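Local coordinates for transcription regulator (Haloarcula marismortui ATCC 43049, PDB 3CRJ), which probably acts as a TetR-family transcriptional repressor, binding regulatory DNA through a predicted helix-turn-helix motif, at residues 162-171 with 182-193. Residues are numbered along the deposited sequence; the frame is centred on the assembly and turned at random.
Sequences SLLTIIDGAR and ELETARQTASEY
Ala170 and Leu183 bring their CA atoms within 5.0 Å where two nearly antiparallel helical segments pack, their axes 8.7 Å apart at closest approach and their directions 166° from each other. Leu163 faces Ala190 at the other end with a wider CA separation of 6.2 Å, so the helices lie closer near the turn that joins them. That closeness goes with small residues, the methyls of Ala170 and Ala186 meeting; Leu183 CD2 lies beside Ala170 CB at 3.6 Å. Ile166 is a knob in the hole formed by Ala186, Thr189, Ala190 and Tyr193. With CG2 anti to the backbone N and CG1 beside it (chi1 -66°), its CG2 branch reaches Ala186 O, 3.6 Å away, while CD1 touches both Thr189 CG2 and Tyr193 CB, crossing the two side chains at a slant. A chi1 of 178° swings the Tyr193 ring out to Ser162, where Tyr193 OH and Ser162 OG stand 3.0 Å apart. Replacing Tyr193 by an alanine would probably open a gap beside Ser162 CB and Leu163 CD2 and leave Glu192 of the second subunit without its hydroxyl partner. The stronger partner of Ser162 OG is Thr189 OG1 of the second subunit, consistent with the four-helix bundle by which TetR-family dimers usually pair such C-terminal helices. Helices 156-176 and 181-198 thus form an antiparallel hairpin, while Ile167 and Arg187 touch helix 85-97 and Leu164 packs on helix 121-148.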
loop_
_atom_site.group_PDB
_atom_site.type_symbol
_atom_site.label_atom_id
_atom_site.label_comp_id
_atom_site.label_asym_id
_atom_site.label_seq_id
_atom_site.Cartn_x
_atom_site.Cartn_y
_atom_site.Cartn_z
ATOM N N SER A 162 11.110 9.167 -1.474
ATOM C CA SER A 162 10.121 9.465 -2.484
ATOM C C SER A 162 9.891 8.314 -3.479
ATOM O O SER A 162 8.739 7.916 -3.736
ATOM C CB SER A 162 10.507 10.732 -3.222
ATOM O OG SER A 162 10.098 11.899 -2.519
ATOM N N LEU A 163 10.964 7.759 -4.033
ATOM C CA LEU A 163 10.790 6.613 -4.915
ATOM C C LEU A 163 10.210 5.419 -4.166
ATOM O O LEU A 163 9.525 4.561 -4.764
ATOM C CB LEU A 163 12.080 6.223 -5.611
ATOM C CG LEU A 163 12.613 7.231 -6.614
ATOM C CD1 LEU A 163 14.044 6.896 -6.964
ATOM C CD2 LEU A 163 11.755 7.205 -7.853
ATOM N N LEU A 164 10.462 5.357 -2.864
ATOM C CA LEU A 164 9.957 4.226 -2.074
ATOM C C LEU A 164 8.453 4.310 -1.976
ATOM O O LEU A 164 7.769 3.278 -1.990
ATOM C CB LEU A 164 10.554 4.215 -0.665
ATOM C CG LEU A 164 11.703 3.266 -0.319
ATOM C CD1 LEU A 164 12.501 2.820 -1.555
ATOM C CD2 LEU A 164 12.622 3.930 0.736
ATOM N N THR A 165 7.955 5.542 -1.863
ATOM C CA THR A 165 6.538 5.766 -1.718
ATOM C C THR A 165 5.814 5.403 -3.004
ATOM O O THR A 165 4.844 4.637 -2.986
ATOM C CB THR A 165 6.226 7.200 -1.288
ATOM O OG1 THR A 165 6.913 7.480 -0.059
ATOM C CG2 THR A 165 4.723 7.357 -1.085
ATOM N N ILE A 166 6.314 5.927 -4.117
ATOM C CA ILE A 166 5.815 5.567 -5.447
ATOM C C ILE A 166 5.767 4.046 -5.540
ATOM O O ILE A 166 4.706 3.497 -5.796
ATOM C CB ILE A 166 6.647 6.251 -6.589
ATOM C CG1 ILE A 166 6.453 7.761 -6.525
ATOM C CG2 ILE A 166 6.294 5.707 -7.974
ATOM C CD1 ILE A 166 7.575 8.546 -7.144
ATOM N N ILE A 167 6.875 3.359 -5.268
ATOM C CA ILE A 167 6.877 1.896 -5.339
ATOM C C ILE A 167 5.739 1.280 -4.514
ATOM O O ILE A 167 4.930 0.493 -5.034
ATOM C CB ILE A 167 8.180 1.275 -4.852
ATOM C CG1 ILE A 167 9.391 1.900 -5.548
ATOM C CG2 ILE A 167 8.144 -0.280 -5.030
ATOM C CD1 ILE A 167 9.320 1.782 -7.001
ATOM N N ASP A 168 5.664 1.634 -3.237
ATOM C CA ASP A 168 4.620 1.063 -2.404
ATOM C C ASP A 168 3.225 1.499 -2.817
ATOM O O ASP A 168 2.280 0.758 -2.592
ATOM C CB ASP A 168 4.876 1.278 -0.913
ATOM C CG ASP A 168 5.983 0.356 -0.383
ATOM O OD1 ASP A 168 6.046 -0.837 -0.792
ATOM O OD2 ASP A 168 6.811 0.822 0.433
ATOM N N GLY A 169 3.099 2.681 -3.424
ATOM C CA GLY A 169 1.817 3.113 -3.948
ATOM C C GLY A 169 1.316 2.152 -5.006
ATOM O O GLY A 169 0.177 1.655 -4.945
ATOM N N ALA A 170 2.186 1.897 -5.979
ATOM C CA ALA A 170 1.892 1.026 -7.097
ATOM C C ALA A 170 1.466 -0.360 -6.625
ATOM O O ALA A 170 0.497 -0.904 -7.138
ATOM C CB ALA A 170 3.109 0.930 -7.983
ATOM N N ARG A 171 2.174 -0.937 -5.655
ATOM C CA ARG A 171 1.875 -2.308 -5.239
ATOM C C ARG A 171 0.499 -2.426 -4.571
ATOM O O ARG A 171 -0.159 -3.465 -4.682
ATOM C CB ARG A 171 2.931 -2.868 -4.284
ATOM C CG ARG A 171 4.281 -3.101 -4.848
ATOM C CD ARG A 171 5.236 -3.025 -3.695
ATOM N NE ARG A 171 6.588 -3.440 -4.030
ATOM C CZ ARG A 171 7.616 -3.334 -3.191
ATOM N NH1 ARG A 171 7.442 -2.828 -1.979
ATOM N NH2 ARG A 171 8.825 -3.720 -3.558
ATOM N N GLU A 182 -1.222 -0.269 -12.950
ATOM C CA GLU A 182 -0.841 0.620 -11.877
ATOM C C GLU A 182 0.668 0.706 -11.667
ATOM O O GLU A 182 1.205 1.760 -11.287
ATOM C CB GLU A 182 -1.458 0.147 -10.572
ATOM C CG GLU A 182 -2.947 0.238 -10.539
ATOM C CD GLU A 182 -3.465 1.648 -10.398
ATOM O OE1 GLU A 182 -4.621 1.876 -10.817
ATOM O OE2 GLU A 182 -2.752 2.516 -9.851
ATOM N N LEU A 183 1.345 -0.412 -11.897
ATOM C CA LEU A 183 2.777 -0.428 -11.813
ATOM C C LEU A 183 3.359 0.264 -13.034
ATOM O O LEU A 183 4.395 0.931 -12.943
ATOM C CB LEU A 183 3.291 -1.871 -11.701
ATOM C CG LEU A 183 2.666 -2.793 -10.648
ATOM C CD1 LEU A 183 2.968 -4.261 -10.953
ATOM C CD2 LEU A 183 3.133 -2.425 -9.267
ATOM N N GLU A 184 2.706 0.103 -14.179
ATOM C CA GLU A 184 3.249 0.636 -15.415
ATOM C C GLU A 184 3.157 2.169 -15.370
ATOM O O GLU A 184 4.121 2.860 -15.747
ATOM C CB GLU A 184 2.563 0.026 -16.637
ATOM C CG GLU A 184 3.084 0.474 -18.007
ATOM C CD GLU A 184 4.535 0.006 -18.321
ATOM O OE1 GLU A 184 5.519 0.682 -17.895
ATOM O OE2 GLU A 184 4.683 -1.029 -19.037
ATOM N N THR A 185 2.050 2.704 -14.851
ATOM C CA THR A 185 1.964 4.157 -14.663
ATOM C C THR A 185 2.943 4.636 -13.580
ATOM O O THR A 185 3.597 5.694 -13.745
ATOM C CB THR A 185 0.550 4.684 -14.325
ATOM O OG1 THR A 185 0.357 4.612 -12.914
ATOM C CG2 THR A 185 -0.579 3.925 -15.063
ATOM N N ALA A 186 3.044 3.884 -12.483
ATOM C CA ALA A 186 4.011 4.220 -11.422
ATOM C C ALA A 186 5.461 4.216 -11.905
ATOM O O ALA A 186 6.266 5.034 -11.469
ATOM C CB ALA A 186 3.858 3.318 -10.214
ATOM N N ARG A 187 5.783 3.307 -12.815
ATOM C CA ARG A 187 7.092 3.309 -13.437
ATOM C C ARG A 187 7.345 4.658 -14.064
ATOM O O ARG A 187 8.450 5.188 -13.924
ATOM C CB ARG A 187 7.215 2.184 -14.485
ATOM C CG ARG A 187 8.612 1.999 -15.047
ATOM C CD ARG A 187 9.686 2.026 -13.918
ATOM N NE ARG A 187 11.063 2.088 -14.429
ATOM C CZ ARG A 187 11.737 3.210 -14.683
ATOM N NH1 ARG A 187 11.171 4.402 -14.485
ATOM N NH2 ARG A 187 12.982 3.143 -15.147
ATOM N N GLN A 188 6.339 5.221 -14.735
ATOM C CA GLN A 188 6.458 6.536 -15.392
ATOM C C GLN A 188 6.544 7.676 -14.382
ATOM O O GLN A 188 7.341 8.630 -14.556
ATOM C CB GLN A 188 5.289 6.809 -16.328
ATOM C CG GLN A 188 5.515 8.097 -17.105
ATOM C CD GLN A 188 4.414 8.415 -18.102
ATOM O OE1 GLN A 188 3.941 7.532 -18.810
ATOM N NE2 GLN A 188 4.008 9.679 -18.161
ATOM N N THR A 189 5.718 7.580 -13.332
ATOM C CA THR A 189 5.812 8.503 -12.210
ATOM C C THR A 189 7.241 8.492 -11.649
ATOM O O THR A 189 7.887 9.555 -11.556
ATOM C CB THR A 189 4.821 8.125 -11.136
ATOM O OG1 THR A 189 3.507 8.158 -11.693
ATOM C CG2 THR A 189 4.897 9.086 -9.959
ATOM N N ALA A 190 7.756 7.304 -11.328
ATOM C CA ALA A 190 9.142 7.181 -10.898
ATOM C C ALA A 190 10.140 7.875 -11.844
ATOM O O ALA A 190 11.001 8.595 -11.372
ATOM C CB ALA A 190 9.527 5.721 -10.687
ATOM N N SER A 191 10.047 7.689 -13.159
ATOM C CA SER A 191 10.988 8.409 -14.031
ATOM C C SER A 191 10.792 9.916 -14.000
ATOM O O SER A 191 11.753 10.654 -13.826
ATOM C CB SER A 191 10.996 7.906 -15.481
ATOM O OG SER A 191 12.101 7.028 -15.632
ATOM N N GLU A 192 9.548 10.373 -14.137
ATOM C CA GLU A 192 9.268 11.801 -14.076
ATOM C C GLU A 192 9.804 12.378 -12.779
ATOM O O GLU A 192 10.517 13.397 -12.789
ATOM C CB GLU A 192 7.771 12.077 -14.218
ATOM C CG GLU A 192 7.230 11.868 -15.604
ATOM C CD GLU A 192 5.733 11.655 -15.632
ATOM O OE1 GLU A 192 5.136 11.357 -14.581
ATOM O OE2 GLU A 192 5.135 11.763 -16.720
ATOM N N TYR A 193 9.507 11.709 -11.666
ATOM C CA TYR A 193 9.926 12.221 -10.377
ATOM C C TYR A 193 11.428 12.350 -10.318
ATOM O O TYR A 193 11.954 13.394 -9.896
ATOM C CB TYR A 193 9.468 11.354 -9.205
ATOM C CG TYR A 193 9.991 11.926 -7.916
ATOM C CD1 TYR A 193 9.460 13.109 -7.399
ATOM C CD2 TYR A 193 11.056 11.333 -7.254
ATOM C CE1 TYR A 193 9.948 13.661 -6.253
ATOM C CE2 TYR A 193 11.577 11.887 -6.101
ATOM C CZ TYR A 193 11.018 13.054 -5.606
ATOM O OH TYR A 193 11.534 13.622 -4.465
#